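Local coordinates for cortical-lytic enzyme (PDB 4S3J), which is an N-acetylglucosaminidase that degrades spore cortex peptidoglycan during germination, probably recognising muramic acid delta-lactam residues in partially degraded material, at residues D61-P73 and R388-Q400. Numbering follows the deposited sequence.
Sequences DSLYRISQTYNVP and RSIQSKFNLMKEQ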
loop_
_atom_site.group_PDB
_atom_site.type_symbol
_atom_site.label_atom_id
_atom_site.label_comp_id
_atom_site.label_asym_id
_atom_site.label_seq_id
_atom_site.Cartn_x
_atom_site.Cartn_y
_atom_site.Cartn_z
ATOM N N ASP A 61 3.941 0.664 22.888
ATOM C CA ASP A 61 4.407 -0.703 22.680
ATOM C C ASP A 61 3.826 -1.668 23.713
ATOM O O ASP A 61 3.551 -1.303 24.857
ATOM C CB ASP A 61 5.933 -0.786 22.783
ATOM C CG ASP A 61 6.646 -0.635 21.453
ATOM O OD1 ASP A 61 6.038 -0.820 20.379
ATOM O OD2 ASP A 61 7.851 -0.325 21.495
ATOM N N SER A 62 3.701 -2.917 23.284
ATOM C CA SER A 62 3.407 -4.042 24.146
ATOM C C SER A 62 4.361 -5.144 23.755
ATOM O O SER A 62 4.936 -5.106 22.660
ATOM C CB SER A 62 1.960 -4.491 23.972
ATOM O OG SER A 62 1.742 -4.950 22.637
ATOM N N LEU A 63 4.544 -6.132 24.622
ATOM C CA LEU A 63 5.378 -7.260 24.253
ATOM C C LEU A 63 4.767 -7.986 23.071
ATOM O O LEU A 63 5.473 -8.435 22.189
ATOM C CB LEU A 63 5.577 -8.210 25.431
ATOM C CG LEU A 63 6.501 -7.743 26.556
ATOM C CD1 LEU A 63 6.551 -8.815 27.646
ATOM C CD2 LEU A 63 7.917 -7.440 26.049
ATOM N N TYR A 64 3.446 -8.075 23.043
ATOM C CA TYR A 64 2.771 -8.682 21.906
ATOM C C TYR A 64 3.140 -7.972 20.586
ATOM O O TYR A 64 3.511 -8.627 19.601
ATOM C CB TYR A 64 1.256 -8.665 22.113
ATOM C CG TYR A 64 0.522 -9.204 20.915
ATOM C CD1 TYR A 64 0.427 -10.567 20.694
ATOM C CD2 TYR A 64 -0.044 -8.342 19.989
ATOM C CE1 TYR A 64 -0.235 -11.056 19.577
ATOM C CE2 TYR A 64 -0.694 -8.816 18.886
ATOM C CZ TYR A 64 -0.787 -10.172 18.686
ATOM O OH TYR A 64 -1.446 -10.621 17.564
ATOM N N ARG A 65 3.059 -6.644 20.559
ATOM C CA ARG A 65 3.376 -5.900 19.334
ATOM C C ARG A 65 4.825 -6.124 18.916
ATOM O O ARG A 65 5.125 -6.349 17.748
ATOM C CB ARG A 65 3.123 -4.396 19.499
ATOM C CG ARG A 65 3.477 -3.600 18.242
ATOM C CD ARG A 65 3.339 -2.090 18.447
ATOM N NE ARG A 65 3.804 -1.320 17.287
ATOM C CZ ARG A 65 3.050 -1.029 16.225
ATOM N NH1 ARG A 65 1.800 -1.454 16.175
ATOM N NH2 ARG A 65 3.553 -0.314 15.208
ATOM N N ILE A 66 5.736 -6.034 19.875
ATOM C CA ILE A 66 7.144 -6.167 19.550
ATOM C C ILE A 66 7.450 -7.569 18.998
ATOM O O ILE A 66 8.262 -7.721 18.073
ATOM C CB ILE A 66 8.002 -5.852 20.802
ATOM C CG1 ILE A 66 7.775 -4.403 21.236
ATOM C CG2 ILE A 66 9.486 -6.152 20.545
ATOM C CD1 ILE A 66 8.211 -4.116 22.671
ATOM N N SER A 67 6.816 -8.591 19.571
ATOM C CA SER A 67 6.985 -9.960 19.087
ATOM C C SER A 67 6.441 -10.095 17.659
ATOM O O SER A 67 7.055 -10.763 16.832
ATOM C CB SER A 67 6.328 -10.956 20.047
ATOM O OG SER A 67 4.918 -10.882 20.062
ATOM N N GLN A 68 5.315 -9.457 17.370
ATOM C CA GLN A 68 4.784 -9.493 16.009
ATOM C C GLN A 68 5.739 -8.794 15.057
ATOM O O GLN A 68 6.051 -9.307 13.987
ATOM C CB GLN A 68 3.400 -8.835 15.914
ATOM C CG GLN A 68 2.274 -9.633 16.532
ATOM C CD GLN A 68 2.073 -10.981 15.839
ATOM O OE1 GLN A 68 1.987 -11.050 14.615
ATOM N NE2 GLN A 68 2.025 -12.053 16.619
ATOM N N THR A 69 6.224 -7.624 15.454
ATOM C CA THR A 69 7.105 -6.868 14.602
ATOM C C THR A 69 8.349 -7.669 14.229
ATOM O O THR A 69 8.709 -7.728 13.056
ATOM C CB THR A 69 7.531 -5.546 15.279
ATOM O OG1 THR A 69 6.395 -4.685 15.407
ATOM C CG2 THR A 69 8.624 -4.815 14.475
ATOM N N TYR A 70 8.988 -8.300 15.214
ATOM C CA TYR A 70 10.269 -8.957 14.964
ATOM C C TYR A 70 10.177 -10.453 14.700
ATOM O O TYR A 70 11.189 -11.129 14.650
ATOM C CB TYR A 70 11.230 -8.655 16.129
ATOM C CG TYR A 70 11.668 -7.209 16.062
ATOM C CD1 TYR A 70 12.592 -6.808 15.120
ATOM C CD2 TYR A 70 11.140 -6.252 16.913
ATOM C CE1 TYR A 70 12.975 -5.463 14.996
ATOM C CE2 TYR A 70 11.541 -4.902 16.817
ATOM C CZ TYR A 70 12.454 -4.526 15.854
ATOM O OH TYR A 70 12.846 -3.198 15.743
ATOM N N ASN A 71 8.969 -10.937 14.437
ATOM C CA ASN A 71 8.750 -12.336 14.038
ATOM C C ASN A 71 9.320 -13.343 15.024
ATOM O O ASN A 71 9.844 -14.398 14.628
ATOM C CB ASN A 71 9.383 -12.582 12.673
ATOM C CG ASN A 71 8.917 -11.580 11.620
ATOM O OD1 ASN A 71 7.725 -11.317 11.481
ATOM N ND2 ASN A 71 9.870 -11.000 10.890
ATOM N N VAL A 72 9.140 -13.050 16.307
ATOM C CA VAL A 72 9.608 -13.893 17.415
ATOM C C VAL A 72 8.436 -14.342 18.281
ATOM O O VAL A 72 7.555 -13.551 18.584
ATOM C CB VAL A 72 10.639 -13.141 18.292
ATOM C CG1 VAL A 72 11.850 -12.752 17.486
ATOM C CG2 VAL A 72 10.040 -11.927 18.904
ATOM N N PRO A 73 8.375 -15.628 18.642
ATOM C CA PRO A 73 7.249 -15.995 19.508
ATOM C C PRO A 73 7.191 -15.181 20.801
ATOM O O PRO A 73 8.227 -14.903 21.401
ATOM C CB PRO A 73 7.506 -17.474 19.825
ATOM C CG PRO A 73 8.424 -17.960 18.763
ATOM C CD PRO A 73 9.236 -16.775 18.311
ATOM N N ARG A 388 5.353 4.028 11.770
ATOM C CA ARG A 388 4.573 3.406 12.833
ATOM C C ARG A 388 3.341 2.702 12.274
ATOM O O ARG A 388 3.072 1.540 12.625
ATOM C CB ARG A 388 4.143 4.442 13.877
ATOM C CG ARG A 388 5.330 5.022 14.660
ATOM C CD ARG A 388 4.940 6.216 15.503
ATOM N NE ARG A 388 4.552 7.375 14.693
ATOM C CZ ARG A 388 4.341 8.595 15.184
ATOM N NH1 ARG A 388 4.488 8.822 16.483
ATOM N NH2 ARG A 388 3.990 9.588 14.372
ATOM N N SER A 389 2.568 3.410 11.444
ATOM C CA SER A 389 1.297 2.851 10.983
ATOM C C SER A 389 1.559 1.763 9.943
ATOM O O SER A 389 0.855 0.754 9.922
ATOM C CB SER A 389 0.296 3.956 10.470
ATOM O OG SER A 389 0.641 4.870 9.378
ATOM N N ILE A 390 2.591 1.897 9.126
ATOM C CA ILE A 390 2.920 0.812 8.188
ATOM C C ILE A 390 3.362 -0.449 8.957
ATOM O O ILE A 390 2.982 -1.568 8.603
ATOM C CB ILE A 390 4.011 1.233 7.176
ATOM C CG1 ILE A 390 3.425 2.250 6.186
ATOM C CG2 ILE A 390 4.547 0.044 6.397
ATOM C CD1 ILE A 390 2.353 1.657 5.225
ATOM N N GLN A 391 4.127 -0.292 10.034
ATOM C CA GLN A 391 4.463 -1.459 10.855
ATOM C C GLN A 391 3.207 -2.111 11.442
ATOM O O GLN A 391 3.102 -3.344 11.462
ATOM C CB GLN A 391 5.454 -1.079 11.960
ATOM C CG GLN A 391 5.980 -2.270 12.766
ATOM C CD GLN A 391 6.734 -3.278 11.920
ATOM O OE1 GLN A 391 7.802 -2.984 11.378
ATOM N NE2 GLN A 391 6.161 -4.474 11.769
ATOM N N SER A 392 2.234 -1.315 11.878
ATOM C CA SER A 392 0.968 -1.874 12.347
ATOM C C SER A 392 0.263 -2.659 11.258
ATOM O O SER A 392 -0.312 -3.712 11.531
ATOM C CB SER A 392 0.052 -0.784 12.861
ATOM O OG SER A 392 0.655 -0.173 14.002
ATOM N N LYS A 393 0.300 -2.150 10.038
ATOM C CA LYS A 393 -0.313 -2.843 8.909
ATOM C C LYS A 393 0.413 -4.141 8.563
ATOM O O LYS A 393 -0.236 -5.161 8.299
ATOM C CB LYS A 393 -0.351 -1.920 7.698
ATOM C CG LYS A 393 -1.375 -0.789 7.809
ATOM C CD LYS A 393 -2.788 -1.327 7.688
ATOM C CE LYS A 393 -3.864 -0.250 7.865
ATOM N NZ LYS A 393 -3.829 0.826 6.838
ATOM N N PHE A 394 1.747 -4.134 8.606
ATOM C CA PHE A 394 2.521 -5.359 8.383
ATOM C C PHE A 394 2.149 -6.410 9.443
ATOM O O PHE A 394 1.991 -7.593 9.116
ATOM C CB PHE A 394 4.028 -5.087 8.443
ATOM C CG PHE A 394 4.591 -4.303 7.261
ATOM C CD1 PHE A 394 3.888 -4.123 6.061
ATOM C CD2 PHE A 394 5.846 -3.696 7.386
ATOM C CE1 PHE A 394 4.449 -3.425 5.001
ATOM C CE2 PHE A 394 6.395 -2.989 6.342
ATOM C CZ PHE A 394 5.684 -2.842 5.137
ATOM N N ASN A 395 2.033 -6.000 10.707
ATOM C CA ASN A 395 1.669 -6.933 11.784
ATOM C C ASN A 395 0.244 -7.482 11.585
ATOM O O ASN A 395 -0.029 -8.654 11.866
ATOM C CB ASN A 395 1.801 -6.263 13.141
ATOM C CG ASN A 395 3.254 -6.012 13.526
ATOM O OD1 ASN A 395 4.188 -6.450 12.834
ATOM N ND2 ASN A 395 3.449 -5.287 14.611
ATOM N N LEU A 396 -0.662 -6.645 11.081
ATOM C CA LEU A 396 -2.010 -7.114 10.755
ATOM C C LEU A 396 -1.972 -8.207 9.675
ATOM O O LEU A 396 -2.693 -9.216 9.768
ATOM C CB LEU A 396 -2.872 -5.947 10.304
ATOM C CG LEU A 396 -4.286 -6.276 9.809
ATOM C CD1 LEU A 396 -5.107 -6.908 10.944
ATOM C CD2 LEU A 396 -4.979 -5.042 9.287
ATOM N N MET A 397 -1.127 -8.016 8.662
ATOM C CA MET A 397 -0.977 -8.998 7.586
ATOM C C MET A 397 -0.520 -10.325 8.167
ATOM O O MET A 397 -1.028 -11.383 7.797
ATOM C CB MET A 397 0.024 -8.519 6.539
ATOM C CG MET A 397 -0.436 -7.287 5.751
ATOM S SD MET A 397 0.906 -6.586 4.751
ATOM C CE MET A 397 1.365 -8.010 3.752
ATOM N N LYS A 398 0.429 -10.254 9.082
ATOM C CA LYS A 398 0.941 -11.460 9.728
ATOM C C LYS A 398 -0.152 -12.176 10.510
ATOM O O LYS A 398 -0.302 -13.405 10.399
ATOM C CB LYS A 398 2.111 -11.113 10.665
ATOM C CG LYS A 398 3.323 -10.534 9.946
ATOM C CD LYS A 398 4.387 -10.078 10.914
ATOM C CE LYS A 398 5.413 -9.137 10.243
ATOM N NZ LYS A 398 6.545 -8.844 11.199
ATOM N N GLU A 399 -0.902 -11.421 11.308
ATOM C CA GLU A 399 -1.951 -12.001 12.132
ATOM C C GLU A 399 -3.010 -12.671 11.272
ATOM O O GLU A 399 -3.482 -13.755 11.602
ATOM C CB GLU A 399 -2.602 -10.938 13.009
ATOM C CG GLU A 399 -1.703 -10.343 14.075
ATOM C CD GLU A 399 -2.324 -9.118 14.723
ATOM O OE1 GLU A 399 -3.068 -8.389 14.034
ATOM O OE2 GLU A 399 -2.074 -8.870 15.915
ATOM N N GLN A 400 -3.381 -12.019 10.172
ATOM C CA GLN A 400 -4.474 -12.500 9.320
ATOM C C GLN A 400 -4.013 -13.540 8.305
ATOM O O GLN A 400 -4.841 -14.240 7.713
ATOM C CB GLN A 400 -5.133 -11.321 8.600
ATOM C CG GLN A 400 -5.827 -10.359 9.535
ATOM C CD GLN A 400 -7.024 -10.989 10.219
ATOM O OE1 GLN A 400 -7.749 -11.779 9.615
ATOM N NE2 GLN A 400 -7.226 -10.658 11.484
#
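Helix 63-70 crosses helix 388-400 at 80°, with 9.3 Å between their axes and the backbones nearest at Gln-68 and Asn-395. Here the Asn-395 amide lies against Gln-68 CB, and its ND2 donates an almost straight bond (176°) to Thr-69 OG1, which lies in the amide plane. This bond orients the Asn-395 amide; Gln-391 NE2, which also bonds Asn-424 OD1, reaches Asn-395 OD1 from above the Asn-395 carbonyl plane. Thr-69 CG2 rests on the Gln-391 amide carbon CD at 3.5 Å. The contact joins the second LysM domain to a helix of the family 18 TIM-barrel domain. At the C-terminal end of the LysM helix, where Asn-71 forms a Schellman motif, the extended Lys-398 chain carries NZ to Gln-68 O (2.9 Å) and Asn-71 OD1 (2.8 Å); Asn-424 OD1 is its third acceptor. Arg-65 reaches out on the other side of the crossing, CG anti to the backbone N (chi1 179°) and the chain straight to NE. Its guanidinium meets Ser-392 OG edge-on, through NH1 at 2.8 Å and more weakly through NH2, which also makes a weak bond to Arg-388 O; Ser-392 OG bonds Gln-366 as well. Back at the C-terminal end of helix 388-400, Tyr-64 OH donates a very short 2.5 Å bond to Glu-399 OE2, which lies near the ring plane, while Gln-68 CG packs over one ring face.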